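Local structure of pirin-like protein (Geobacillus kaustophilus, 2P17) at residues D45-G50 with G69-F74; E61-V66 with V167-M172; Q89-G94 with H99-A104; H110-W115 with L238-E243. The protein is of unknown function but belongs to the pirin family of the cupin superfamily and binds one iron ion per subunit. All coordinates share one frame; numbering follows the deposited sequence.

Contact 1 (D45-G50 with G69-F74); sequences DIFERG and GELEHF
Arg49 NH1 has two acceptors: Glu72 OE1, at 3.0 Å across the contact, and the backbone O of Pro103; a long, weak ion pair to Asp102 adds to these. The bond to Glu72 is nearly straight, with an N-H...O angle of 174°, and OE1 lies at the edge of the guanidinium, almost in its plane. The plane of the carboxylate stands 70° from that of the guanidinium, and NH1 reaches OE1 from above it; the salt bridge is made by NH1 and OE1, not as a flat two-pronged pair. Arg49 spans the distance because its chain runs extended from CG to NE, with CG anti to the backbone N (chi1 -167°). Deeper in the structure than this pair, whose arginine is exposed, lies a buried apolar one. Phe47 points its CZ at Leu71 CD1, 3.9 Å away, and the two side chains stand roughly at right angles. Phe52 meets the Phe47 ring edge-to-face. The contact joins strand 39-47 and the loop after it, the strand being hydrogen-bonded to strand 109-117, with strand 71-75, which lies between strands 97-103 and 79-83 in the four-stranded antiparallel sheet.

Contact 2 (E61-V66 with V167-M172); sequences ETVTYV and VTMVEM
Tyr65 and Glu171 meet at about a right angle, the ring plane turned 83° from the carboxylate. The phenol OH donates to Glu171 OE2 at 2.6 Å, a short bond made from above the carboxylate plane, while OE2 itself lies at the ring's edge, near its plane. Glu171 reaches across with an extended chain, its CG opposite the backbone N (chi1 -179°), and its charge is shared: Arg236 forms a salt bridge to OE2 and Arg148 one to OE1. The two arginines would probably favour the charged form of this buried carboxylate. Met169, present as selenomethionine and also extended, runs past Val63 in the opposite direction, placing SE 3.8 Å from Val63 CG1 and bringing its methyl CE to within 4.0 Å of Tyr65 CB. A phenylalanine in place of Tyr65 would probably keep much of the packing against Met169 but leave Glu171 OE2 without its hydroxyl donor. The strand axes are almost parallel, 4° apart, yet 11.1 Å from each other, a spacing bridged by side chains. Strand 60-66 belongs to the N-terminal cupin region and strand 167-174 to the C-terminal one, so this is face-to-face beta-sheet packing between the two cupin domains of the bicupin pirin fold.

Contact 3 (Q89-G94 with H99-A104); sequences QWMTAG and HKEDPA. With FE (Fe (III) ion), chain B.
Met91, Glu101 and His99 bury the most surface where two strands of the N-terminal cupin barrel face each other, 11.1 Å apart and running roughly antiparallel, beside the iron. Met91, present as selenomethionine, sends its chain inward and bends at chi3 (-22°), which turns CE between the other two: it lies 3.5 Å from Glu101 OE2 and 3.6 Å from His99 ND1, oblique to the imidazole. Glu101, bent at chi2, offers its oxygens to different donors. OE1 takes the amide of Gln89 NE2 at 2.9 Å, approached from well above the carboxylate plane, the amide standing 71° from it; Gln89 OE1 is hydrogen-bonded to Tyr129 OH, and NE2 also to Thr64 OG1. OE2 receives His99 ND1 and is hydrogen-bonded to His73 ND1 of the neighbouring strand. A glutamine in place of Glu101 removes the negative charge and would probably leave one of the two imidazoles without a good partner, weakening the hold on the His99 ring orientation. Glu101 is itself predicted to be an iron ligand, but here it acts in the second shell, while His57 completes the observed protein ligation. His99 ND1 meets OE2 on its anti side at 2.8 Å, and the other ring nitrogen, NE2, binds the iron at 1.9 Å.

Contact 4 (H110-W115 with L238-E243); sequences HSLQLW and LLYAGE
Leu114 and Tyr240 make the closest approach, the methyl CD2 of the leucine lying 3.6 Å from Tyr240 CD1, oblique to the ring, as the two side chains run antiparallel alongside one another. Two residues back on each strand, Leu112 and Leu238 pass in the same way, their CD1 methyls 3.7 Å apart. The tyrosine lies between the strands with CG opposite its carbonyl carbon (chi1 -60°), which carries the hydroxyl back toward Leu112. There a water donates to Leu112 O at 2.9 Å and is also hydrogen-bonded to Tyr240 OH at 2.8 Å, giving the buried phenol a polar partner within an otherwise apolar layer. Further out, Phe191 meets the Tyr240 ring with the planes about 25° apart, Met169 packs against it, and Tyr65 and Glu171 border Leu238. Backbone bonding between Leu112 and Tyr65 fixes strand 109-117 beside strand 60-66. Strand segments 110-115 and 238-242 run 5° from parallel, their axes 10.9 Å apart, a separation that side chains fill: the apolar core between two cupin barrels stacked sheet on sheet.

Overall arrangement
Contacts 2 and 4 form one interdomain interface near the centre of the chain, their centres about 4 Å apart: strands 60-66 and 109-117 are neighbours on the N-terminal side, strands 167-174 and 235-242 on the C-terminal side. Contact 3, about 13 Å from the centre of contact 2, lies within the N-terminal domain and holds the iron ligand His99; Met91 N bonds to Thr62 O, tying the two together. Contact 1, centred about 10 Å from contact 3, meets it through Glu72 N and Asp102 O, 2.7 Å apart, and joins contact 4 through Asp45 O and Ser111 N. The side chains of Val63 and Leu114 each lie about 11 Å from the iron.

Contact 1 (D45-G50 with G69-F74)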
loop_
_atom_site.group_PDB
_atom_site.type_symbol
_atom_site.label_atom_id
_atom_site.label_comp_id
_atom_site.label_asym_id
_atom_site.label_seq_id
_atom_site.Cartn_x
_atom_site.Cartn_y
_atom_site.Cartn_z
ATOM N N ASP A 45 -9.566 5.189 -5.413
ATOM C CA ASP A 45 -10.695 5.171 -6.346
ATOM C C ASP A 45 -11.962 4.715 -5.656
ATOM O O ASP A 45 -11.939 3.800 -4.831
ATOM C CB ASP A 45 -10.407 4.248 -7.528
ATOM C CG ASP A 45 -9.305 4.776 -8.417
ATOM O OD1 ASP A 45 -9.580 5.688 -9.225
ATOM O OD2 ASP A 45 -8.170 4.273 -8.312
ATOM N N ILE A 46 -13.066 5.379 -5.986
ATOM C CA ILE A 46 -14.389 4.910 -5.620
ATOM C C ILE A 46 -15.129 4.754 -6.936
ATOM O O ILE A 46 -15.322 5.742 -7.656
ATOM C CB ILE A 46 -15.118 5.918 -4.702
ATOM C CG1 ILE A 46 -14.313 6.149 -3.417
ATOM C CG2 ILE A 46 -16.549 5.434 -4.415
ATOM C CD1 ILE A 46 -14.857 7.239 -2.535
ATOM N N PHE A 47 -15.532 3.533 -7.274
ATOM C CA PHE A 47 -16.029 3.280 -8.623
ATOM C C PHE A 47 -17.079 2.187 -8.719
ATOM O O PHE A 47 -17.161 1.312 -7.852
ATOM C CB PHE A 47 -14.878 3.076 -9.630
ATOM C CG PHE A 47 -13.972 1.904 -9.326
ATOM C CD1 PHE A 47 -13.951 0.797 -10.162
ATOM C CD2 PHE A 47 -13.110 1.929 -8.227
ATOM C CE1 PHE A 47 -13.103 -0.268 -9.911
ATOM C CE2 PHE A 47 -12.253 0.861 -7.957
ATOM C CZ PHE A 47 -12.253 -0.250 -8.806
ATOM N N GLU A 48 -17.890 2.268 -9.772
ATOM C CA GLU A 48 -18.931 1.287 -10.039
ATOM C C GLU A 48 -18.594 0.447 -11.267
ATOM O O GLU A 48 -17.642 0.747 -11.997
ATOM C CB GLU A 48 -20.286 1.991 -10.213
ATOM C CG GLU A 48 -20.753 2.721 -8.944
ATOM C CD GLU A 48 -21.973 3.609 -9.146
ATOM O OE1 GLU A 48 -22.954 3.175 -9.801
ATOM O OE2 GLU A 48 -21.956 4.744 -8.624
ATOM N N ARG A 49 -19.370 -0.611 -11.476
ATOM C CA ARG A 49 -19.202 -1.509 -12.616
ATOM C C ARG A 49 -19.217 -0.723 -13.924
ATOM O O ARG A 49 -20.074 0.145 -14.137
ATOM C CB ARG A 49 -20.306 -2.571 -12.626
ATOM C CG ARG A 49 -20.059 -3.732 -13.575
ATOM C CD ARG A 49 -20.982 -4.893 -13.246
ATOM N NE ARG A 49 -20.783 -6.057 -14.111
ATOM C CZ ARG A 49 -19.865 -7.003 -13.919
ATOM N NH1 ARG A 49 -19.021 -6.949 -12.889
ATOM N NH2 ARG A 49 -19.793 -8.020 -14.769
ATOM N N GLY A 50 -18.240 -1.024 -14.776
ATOM C CA GLY A 50 -18.124 -0.405 -16.098
ATOM C C GLY A 50 -17.181 0.781 -16.182
ATOM O O GLY A 50 -16.983 1.348 -17.260
ATOM N N GLY A 69 -16.525 -2.879 -0.695
ATOM C CA GLY A 69 -17.089 -3.359 -1.949
ATOM C C GLY A 69 -16.506 -4.686 -2.398
ATOM O O GLY A 69 -15.599 -5.230 -1.757
ATOM N N GLU A 70 -17.054 -5.210 -3.490
ATOM C CA GLU A 70 -16.641 -6.496 -4.030
ATOM C C GLU A 70 -16.055 -6.269 -5.412
ATOM O O GLU A 70 -16.734 -5.755 -6.303
ATOM C CB GLU A 70 -17.822 -7.469 -4.093
ATOM C CG GLU A 70 -18.503 -7.725 -2.739
ATOM C CD GLU A 70 -17.632 -8.476 -1.733
ATOM O OE1 GLU A 70 -16.693 -9.194 -2.145
ATOM O OE2 GLU A 70 -17.901 -8.355 -0.514
ATOM N N LEU A 71 -14.784 -6.631 -5.568
ATOM C CA LEU A 71 -14.056 -6.381 -6.814
ATOM C C LEU A 71 -13.848 -7.655 -7.630
ATOM O O LEU A 71 -13.479 -8.690 -7.080
ATOM C CB LEU A 71 -12.697 -5.725 -6.517
ATOM C CG LEU A 71 -11.834 -5.221 -7.683
ATOM C CD1 LEU A 71 -12.564 -4.147 -8.475
ATOM C CD2 LEU A 71 -10.506 -4.686 -7.184
ATOM N N GLU A 72 -14.097 -7.557 -8.933
ATOM C CA GLU A 72 -13.771 -8.618 -9.876
ATOM C C GLU A 72 -12.485 -8.243 -10.599
ATOM O O GLU A 72 -12.390 -7.177 -11.233
ATOM C CB GLU A 72 -14.903 -8.817 -10.892
ATOM C CG GLU A 72 -16.175 -9.350 -10.276
ATOM C CD GLU A 72 -17.341 -9.408 -11.249
ATOM O OE1 GLU A 72 -17.143 -9.225 -12.471
ATOM O OE2 GLU A 72 -18.472 -9.630 -10.776
ATOM N N HIS A 73 -11.492 -9.115 -10.495
ATOM C CA HIS A 73 -10.212 -8.895 -11.172
ATOM C C HIS A 73 -10.079 -9.769 -12.412
ATOM O O HIS A 73 -10.448 -10.946 -12.405
ATOM C CB HIS A 73 -9.045 -9.194 -10.237
ATOM C CG HIS A 73 -7.733 -9.301 -10.945
ATOM N ND1 HIS A 73 -6.993 -8.195 -11.295
ATOM C CD2 HIS A 73 -7.043 -10.377 -11.396
ATOM C CE1 HIS A 73 -5.900 -8.582 -11.932
ATOM N NE2 HIS A 73 -5.908 -9.902 -12.006
ATOM N N PHE A 74 -9.540 -9.189 -13.477
ATOM C CA PHE A 74 -9.091 -9.965 -14.617
ATOM C C PHE A 74 -7.660 -9.605 -14.986
ATOM O O PHE A 74 -7.296 -8.430 -14.990
ATOM C CB PHE A 74 -9.996 -9.732 -15.836
ATOM C CG PHE A 74 -9.417 -10.274 -17.103
ATOM C CD1 PHE A 74 -9.514 -11.629 -17.391
ATOM C CD2 PHE A 74 -8.715 -9.441 -17.973
ATOM C CE1 PHE A 74 -8.938 -12.150 -18.556
ATOM C CE2 PHE A 74 -8.138 -9.956 -19.132
ATOM C CZ PHE A 74 -8.258 -11.301 -19.424
#

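Contact 2 (E61-V66 with V167-M172)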
loop_
_atom_site.group_PDB
_atom_site.type_symbol
_atom_site.label_atom_id
_atom_site.label_comp_id
_atom_site.label_asym_id
_atom_site.label_seq_id
_atom_site.Cartn_x
_atom_site.Cartn_y
_atom_site.Cartn_z
ATOM N N GLU A 61 4.809 -3.402 -11.037
ATOM C CA GLU A 61 3.807 -4.182 -10.319
ATOM C C GLU A 61 2.693 -3.252 -9.850
ATOM O O GLU A 61 2.927 -2.073 -9.582
ATOM C CB GLU A 61 4.400 -4.882 -9.099
ATOM C CG GLU A 61 5.649 -5.699 -9.393
ATOM C CD GLU A 61 6.051 -6.510 -8.188
ATOM O OE1 GLU A 61 6.553 -5.905 -7.207
ATOM O OE2 GLU A 61 5.833 -7.730 -8.193
ATOM N N THR A 62 1.478 -3.780 -9.760
ATOM C CA THR A 62 0.388 -3.035 -9.138
ATOM C C THR A 62 -0.118 -3.800 -7.932
ATOM O O THR A 62 -0.161 -5.036 -7.941
ATOM C CB THR A 62 -0.777 -2.760 -10.087
ATOM O OG1 THR A 62 -1.387 -3.995 -10.463
ATOM C CG2 THR A 62 -0.293 -2.029 -11.342
ATOM N N VAL A 63 -0.477 -3.063 -6.886
ATOM C CA VAL A 63 -0.945 -3.676 -5.649
ATOM C C VAL A 63 -2.229 -2.993 -5.251
ATOM O O VAL A 63 -2.227 -1.780 -5.011
ATOM C CB VAL A 63 0.086 -3.528 -4.525
ATOM C CG1 VAL A 63 -0.409 -4.253 -3.278
ATOM C CG2 VAL A 63 1.440 -4.129 -4.936
ATOM N N THR A 64 -3.318 -3.766 -5.191
ATOM C CA THR A 64 -4.636 -3.215 -4.871
ATOM C C THR A 64 -5.046 -3.623 -3.475
ATOM O O THR A 64 -4.916 -4.789 -3.118
ATOM C CB THR A 64 -5.715 -3.758 -5.825
ATOM O OG1 THR A 64 -5.241 -3.718 -7.176
ATOM C CG2 THR A 64 -7.004 -2.945 -5.723
ATOM N N TYR A 65 -5.500 -2.654 -2.679
ATOM C CA TYR A 65 -6.153 -2.928 -1.404
ATOM C C TYR A 65 -7.609 -2.495 -1.524
ATOM O O TYR A 65 -7.889 -1.352 -1.899
ATOM C CB TYR A 65 -5.455 -2.197 -0.240
ATOM C CG TYR A 65 -6.201 -2.328 1.084
ATOM C CD1 TYR A 65 -5.881 -3.337 1.992
ATOM C CD2 TYR A 65 -7.228 -1.451 1.411
ATOM C CE1 TYR A 65 -6.567 -3.471 3.196
ATOM C CE2 TYR A 65 -7.935 -1.573 2.618
ATOM C CZ TYR A 65 -7.600 -2.583 3.499
ATOM O OH TYR A 65 -8.305 -2.697 4.688
ATOM N N VAL A 66 -8.532 -3.408 -1.238
ATOM C CA VAL A 66 -9.957 -3.075 -1.294
ATOM C C VAL A 66 -10.422 -2.613 0.083
ATOM O O VAL A 66 -10.384 -3.378 1.052
ATOM C CB VAL A 66 -10.804 -4.270 -1.811
ATOM C CG1 VAL A 66 -12.283 -3.958 -1.726
ATOM C CG2 VAL A 66 -10.417 -4.601 -3.241
ATOM N N VAL A 167 9.215 -5.125 -0.441
ATOM C CA VAL A 167 8.210 -4.171 0.018
ATOM C C VAL A 167 7.585 -4.688 1.306
ATOM O O VAL A 167 7.145 -5.843 1.387
ATOM C CB VAL A 167 7.099 -3.949 -1.043
ATOM C CG1 VAL A 167 5.953 -3.067 -0.507
ATOM C CG2 VAL A 167 7.682 -3.331 -2.304
ATOM N N THR A 168 7.547 -3.836 2.315
ATOM C CA THR A 168 6.788 -4.114 3.523
ATOM C C THR A 168 5.460 -3.383 3.439
ATOM O O THR A 168 5.429 -2.167 3.240
ATOM C CB THR A 168 7.583 -3.718 4.763
ATOM O OG1 THR A 168 8.636 -4.679 4.949
ATOM C CG2 THR A 168 6.693 -3.657 6.013
HETATM N N MSE A 169 4.376 -4.139 3.546
HETATM C CA MSE A 169 3.032 -3.588 3.505
HETATM C C MSE A 169 2.257 -4.203 4.647
HETATM O O MSE A 169 2.097 -5.424 4.709
HETATM C CB MSE A 169 2.336 -3.892 2.179
HETATM C CG MSE A 169 0.913 -3.351 2.126
HETATM SE SE MSE A 169 0.090 -3.863 0.436
HETATM C CE MSE A 169 -1.671 -3.079 0.719
ATOM N N VAL A 170 1.842 -3.350 5.579
ATOM C CA VAL A 170 1.140 -3.810 6.757
ATOM C C VAL A 170 -0.119 -3.004 7.005
ATOM O O VAL A 170 -0.170 -1.799 6.730
ATOM C CB VAL A 170 2.025 -3.776 8.037
ATOM C CG1 VAL A 170 3.269 -4.682 7.902
ATOM C CG2 VAL A 170 2.421 -2.361 8.423
ATOM N N GLU A 171 -1.141 -3.682 7.498
ATOM C CA GLU A 171 -2.358 -3.022 7.936
ATOM C C GLU A 171 -2.410 -3.015 9.460
ATOM O O GLU A 171 -2.332 -4.073 10.090
ATOM C CB GLU A 171 -3.567 -3.742 7.360
ATOM C CG GLU A 171 -4.900 -3.114 7.742
ATOM C CD GLU A 171 -6.051 -3.921 7.226
ATOM O OE1 GLU A 171 -5.888 -5.152 7.129
ATOM O OE2 GLU A 171 -7.111 -3.330 6.943
HETATM N N MSE A 172 -2.543 -1.827 10.039
HETATM C CA MSE A 172 -2.629 -1.693 11.490
HETATM C C MSE A 172 -4.017 -1.286 11.903
HETATM O O MSE A 172 -4.592 -0.361 11.326
HETATM C CB MSE A 172 -1.652 -0.647 12.003
HETATM C CG MSE A 172 -0.233 -0.908 11.647
HETATM SE SE MSE A 172 0.853 0.348 12.622
HETATM C CE MSE A 172 2.324 0.221 11.551
#

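Contact 3 (Q89-G94 with H99-A104)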
loop_
_atom_site.group_PDB
_atom_site.type_symbol
_atom_site.label_atom_id
_atom_site.label_comp_id
_atom_site.label_asym_id
_atom_site.label_seq_id
_atom_site.Cartn_x
_atom_site.Cartn_y
_atom_site.Cartn_z
ATOM N N GLN A 89 -4.469 -7.671 -3.762
ATOM C CA GLN A 89 -3.872 -8.439 -4.852
ATOM C C GLN A 89 -2.567 -7.791 -5.295
ATOM O O GLN A 89 -2.415 -6.561 -5.237
ATOM C CB GLN A 89 -4.835 -8.607 -6.034
ATOM C CG GLN A 89 -5.213 -7.284 -6.686
ATOM C CD GLN A 89 -6.400 -7.378 -7.651
ATOM O OE1 GLN A 89 -6.933 -8.454 -7.919
ATOM N NE2 GLN A 89 -6.811 -6.226 -8.176
ATOM N N TRP A 90 -1.646 -8.626 -5.750
ATOM C CA TRP A 90 -0.313 -8.198 -6.143
ATOM C C TRP A 90 -0.103 -8.685 -7.570
ATOM O O TRP A 90 -0.008 -9.892 -7.810
ATOM C CB TRP A 90 0.711 -8.836 -5.206
ATOM C CG TRP A 90 2.012 -8.107 -5.095
ATOM C CD1 TRP A 90 3.027 -8.055 -6.028
ATOM C CD2 TRP A 90 2.447 -7.331 -3.979
ATOM N NE1 TRP A 90 4.070 -7.292 -5.541
ATOM C CE2 TRP A 90 3.733 -6.828 -4.291
ATOM C CE3 TRP A 90 1.868 -6.999 -2.737
ATOM C CZ2 TRP A 90 4.447 -6.007 -3.408
ATOM C CZ3 TRP A 90 2.573 -6.185 -1.862
ATOM C CH2 TRP A 90 3.852 -5.696 -2.203
HETATM N N MSE A 91 -0.049 -7.757 -8.518
HETATM C CA MSE A 91 0.080 -8.152 -9.909
HETATM C C MSE A 91 1.414 -7.677 -10.449
HETATM O O MSE A 91 1.681 -6.482 -10.494
HETATM C CB MSE A 91 -1.064 -7.595 -10.747
HETATM C CG MSE A 91 -1.049 -8.154 -12.159
HETATM SE SE MSE A 91 -2.301 -7.313 -13.383
HETATM C CE MSE A 91 -3.571 -6.569 -12.114
ATOM N N THR A 92 2.253 -8.627 -10.837
ATOM C CA THR A 92 3.524 -8.315 -11.483
ATOM C C THR A 92 3.279 -8.271 -12.984
ATOM O O THR A 92 2.962 -9.296 -13.588
ATOM C CB THR A 92 4.584 -9.377 -11.150
ATOM O OG1 THR A 92 4.657 -9.522 -9.725
ATOM C CG2 THR A 92 5.955 -8.992 -11.707
ATOM N N ALA A 93 3.425 -7.094 -13.586
ATOM C CA ALA A 93 3.180 -6.980 -15.032
ATOM C C ALA A 93 4.365 -7.489 -15.850
ATOM O O ALA A 93 4.160 -8.131 -16.876
ATOM C CB ALA A 93 2.842 -5.556 -15.416
ATOM N N GLY A 94 5.582 -7.195 -15.396
ATOM C CA GLY A 94 6.808 -7.627 -16.069
ATOM C C GLY A 94 6.787 -7.351 -17.564
ATOM O O GLY A 94 6.490 -6.240 -17.998
ATOM N N HIS A 99 -5.044 -6.034 -17.836
ATOM C CA HIS A 99 -5.906 -6.265 -16.689
ATOM C C HIS A 99 -7.140 -5.376 -16.726
ATOM O O HIS A 99 -7.192 -4.388 -17.462
ATOM C CB HIS A 99 -5.119 -6.026 -15.391
ATOM C CG HIS A 99 -5.066 -4.591 -14.973
ATOM N ND1 HIS A 99 -5.640 -4.133 -13.805
ATOM C CD2 HIS A 99 -4.527 -3.510 -15.580
ATOM C CE1 HIS A 99 -5.442 -2.830 -13.704
ATOM N NE2 HIS A 99 -4.771 -2.426 -14.770
ATOM N N LYS A 100 -8.126 -5.723 -15.905
ATOM C CA LYS A 100 -9.276 -4.852 -15.657
ATOM C C LYS A 100 -9.796 -5.140 -14.260
ATOM O O LYS A 100 -9.924 -6.301 -13.870
ATOM C CB LYS A 100 -10.391 -5.091 -16.677
ATOM C CG LYS A 100 -11.639 -4.262 -16.427
ATOM C CD LYS A 100 -12.645 -4.421 -17.557
ATOM C CE LYS A 100 -14.036 -4.024 -17.077
ATOM N NZ LYS A 100 -14.895 -3.496 -18.171
ATOM N N GLU A 101 -10.082 -4.077 -13.514
ATOM C CA GLU A 101 -10.671 -4.192 -12.181
ATOM C C GLU A 101 -12.089 -3.662 -12.292
ATOM O O GLU A 101 -12.286 -2.505 -12.677
ATOM C CB GLU A 101 -9.862 -3.394 -11.142
ATOM C CG GLU A 101 -8.342 -3.606 -11.228
ATOM C CD GLU A 101 -7.918 -5.059 -11.061
ATOM O OE1 GLU A 101 -8.621 -5.821 -10.372
ATOM O OE2 GLU A 101 -6.857 -5.426 -11.605
ATOM N N ASP A 102 -13.068 -4.515 -11.998
ATOM C CA ASP A 102 -14.468 -4.161 -12.211
ATOM C C ASP A 102 -15.304 -4.556 -10.988
ATOM O O ASP A 102 -15.277 -5.709 -10.577
ATOM C CB ASP A 102 -14.992 -4.876 -13.464
ATOM C CG ASP A 102 -16.142 -4.129 -14.134
ATOM O OD1 ASP A 102 -16.294 -2.912 -13.906
ATOM O OD2 ASP A 102 -16.883 -4.763 -14.921
ATOM N N PRO A 103 -16.030 -3.596 -10.381
ATOM C CA PRO A 103 -16.907 -4.011 -9.282
ATOM C C PRO A 103 -17.961 -5.032 -9.702
ATOM O O PRO A 103 -18.434 -5.024 -10.848
ATOM C CB PRO A 103 -17.577 -2.700 -8.850
ATOM C CG PRO A 103 -16.583 -1.639 -9.278
ATOM C CD PRO A 103 -16.080 -2.141 -10.595
ATOM N N ALA A 104 -18.330 -5.892 -8.759
ATOM C CA ALA A 104 -19.474 -6.787 -8.942
ATOM C C ALA A 104 -20.743 -5.956 -9.172
ATOM O O ALA A 104 -20.835 -4.818 -8.711
ATOM C CB ALA A 104 -19.644 -7.679 -7.725
HETATM FE FE FE B . -4.270 -0.571 -14.749
#

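Contact 4 (H110-W115 with L238-E243)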
loop_
_atom_site.group_PDB
_atom_site.type_symbol
_atom_site.label_atom_id
_atom_site.label_comp_id
_atom_site.label_asym_id
_atom_site.label_seq_id
_atom_site.Cartn_x
_atom_site.Cartn_y
_atom_site.Cartn_z
ATOM N N HIS A 110 -14.331 0.791 -3.141
ATOM C CA HIS A 110 -13.401 1.812 -2.687
ATOM C C HIS A 110 -12.059 1.112 -2.538
ATOM O O HIS A 110 -11.953 0.172 -1.752
ATOM C CB HIS A 110 -13.890 2.364 -1.340
ATOM C CG HIS A 110 -13.117 3.537 -0.824
ATOM N ND1 HIS A 110 -13.323 4.052 0.437
ATOM C CD2 HIS A 110 -12.141 4.291 -1.381
ATOM C CE1 HIS A 110 -12.516 5.082 0.629
ATOM N NE2 HIS A 110 -11.786 5.247 -0.460
ATOM N N SER A 111 -11.054 1.549 -3.304
ATOM C CA SER A 111 -9.757 0.857 -3.325
ATOM C C SER A 111 -8.569 1.805 -3.321
ATOM O O SER A 111 -8.696 3.000 -3.608
ATOM C CB SER A 111 -9.659 -0.063 -4.550
ATOM O OG SER A 111 -9.766 0.674 -5.755
ATOM N N LEU A 112 -7.414 1.248 -2.975
ATOM C CA LEU A 112 -6.137 1.951 -3.092
ATOM C C LEU A 112 -5.262 1.161 -4.042
ATOM O O LEU A 112 -5.046 -0.028 -3.813
ATOM C CB LEU A 112 -5.454 2.059 -1.734
ATOM C CG LEU A 112 -6.127 3.048 -0.791
ATOM C CD1 LEU A 112 -5.737 2.765 0.639
ATOM C CD2 LEU A 112 -5.767 4.488 -1.191
ATOM N N GLN A 113 -4.776 1.808 -5.104
ATOM C CA GLN A 113 -3.977 1.156 -6.137
ATOM C C GLN A 113 -2.559 1.715 -6.144
ATOM O O GLN A 113 -2.358 2.874 -6.498
ATOM C CB GLN A 113 -4.624 1.369 -7.507
ATOM C CG GLN A 113 -3.912 0.682 -8.650
ATOM C CD GLN A 113 -4.319 -0.767 -8.790
ATOM O OE1 GLN A 113 -4.700 -1.417 -7.817
ATOM N NE2 GLN A 113 -4.245 -1.282 -10.003
ATOM N N LEU A 114 -1.597 0.877 -5.765
ATOM C CA LEU A 114 -0.185 1.252 -5.692
ATOM C C LEU A 114 0.566 0.709 -6.899
ATOM O O LEU A 114 0.310 -0.416 -7.327
ATOM C CB LEU A 114 0.407 0.648 -4.414
ATOM C CG LEU A 114 1.886 0.859 -4.145
ATOM C CD1 LEU A 114 2.110 2.249 -3.545
ATOM C CD2 LEU A 114 2.411 -0.227 -3.208
ATOM N N TRP A 115 1.463 1.516 -7.463
ATOM C CA TRP A 115 2.399 1.014 -8.475
ATOM C C TRP A 115 3.778 0.932 -7.886
ATOM O O TRP A 115 4.251 1.866 -7.225
ATOM C CB TRP A 115 2.458 1.943 -9.681
ATOM C CG TRP A 115 1.249 1.941 -10.562
ATOM C CD1 TRP A 115 0.027 1.384 -10.296
ATOM C CD2 TRP A 115 1.141 2.564 -11.845
ATOM N NE1 TRP A 115 -0.833 1.607 -11.352
ATOM C CE2 TRP A 115 -0.173 2.331 -12.313
ATOM C CE3 TRP A 115 2.037 3.283 -12.653
ATOM C CZ2 TRP A 115 -0.619 2.804 -13.561
ATOM C CZ3 TRP A 115 1.587 3.759 -13.892
ATOM C CH2 TRP A 115 0.273 3.510 -14.328
ATOM N N LEU A 238 -2.742 1.786 6.500
ATOM C CA LEU A 238 -1.830 0.966 5.707
ATOM C C LEU A 238 -0.467 1.628 5.669
ATOM O O LEU A 238 -0.361 2.809 5.381
ATOM C CB LEU A 238 -2.370 0.787 4.285
ATOM C CG LEU A 238 -3.651 -0.037 4.152
ATOM C CD1 LEU A 238 -4.251 0.204 2.781
ATOM C CD2 LEU A 238 -3.388 -1.507 4.393
ATOM N N LEU A 239 0.574 0.858 5.964
ATOM C CA LEU A 239 1.951 1.337 5.876
ATOM C C LEU A 239 2.637 0.625 4.720
ATOM O O LEU A 239 2.584 -0.610 4.618
ATOM C CB LEU A 239 2.704 1.072 7.188
ATOM C CG LEU A 239 4.152 1.552 7.346
ATOM C CD1 LEU A 239 4.468 1.861 8.800
ATOM C CD2 LEU A 239 5.142 0.512 6.804
ATOM N N TYR A 240 3.297 1.408 3.865
ATOM C CA TYR A 240 4.006 0.888 2.702
ATOM C C TYR A 240 5.438 1.374 2.774
ATOM O O TYR A 240 5.667 2.570 2.917
ATOM C CB TYR A 240 3.430 1.459 1.419
ATOM C CG TYR A 240 1.974 1.202 1.113
ATOM C CD1 TYR A 240 1.598 0.141 0.290
ATOM C CD2 TYR A 240 0.974 2.061 1.579
ATOM C CE1 TYR A 240 0.245 -0.059 -0.061
ATOM C CE2 TYR A 240 -0.370 1.865 1.233
ATOM C CZ TYR A 240 -0.720 0.799 0.418
ATOM O OH TYR A 240 -2.044 0.620 0.073
ATOM N N ALA A 241 6.413 0.470 2.655
ATOM C CA ALA A 241 7.807 0.890 2.615
ATOM C C ALA A 241 8.572 -0.098 1.780
ATOM O O ALA A 241 8.296 -1.290 1.837
ATOM C CB ALA A 241 8.379 0.965 4.018
ATOM N N GLY A 242 9.520 0.377 0.986
ATOM C CA GLY A 242 10.226 -0.530 0.108
ATOM C C GLY A 242 11.664 -0.137 -0.128
ATOM O O GLY A 242 12.078 0.982 0.178
ATOM N N GLU A 243 12.408 -1.058 -0.713
ATOM C CA GLU A 243 13.801 -0.812 -1.034
ATOM C C GLU A 243 13.890 -0.023 -2.338
ATOM O O GLU A 243 13.435 -0.505 -3.372
ATOM C CB GLU A 243 14.500 -2.146 -1.205
ATOM C CG GLU A 243 15.942 -2.040 -1.618
ATOM C CD GLU A 243 16.610 -3.386 -1.562
ATOM O OE1 GLU A 243 16.497 -4.132 -2.549
ATOM O OE2 GLU A 243 17.247 -3.689 -0.523
HETATM O O HOH W 1 -2.590 -0.657 -2.347
#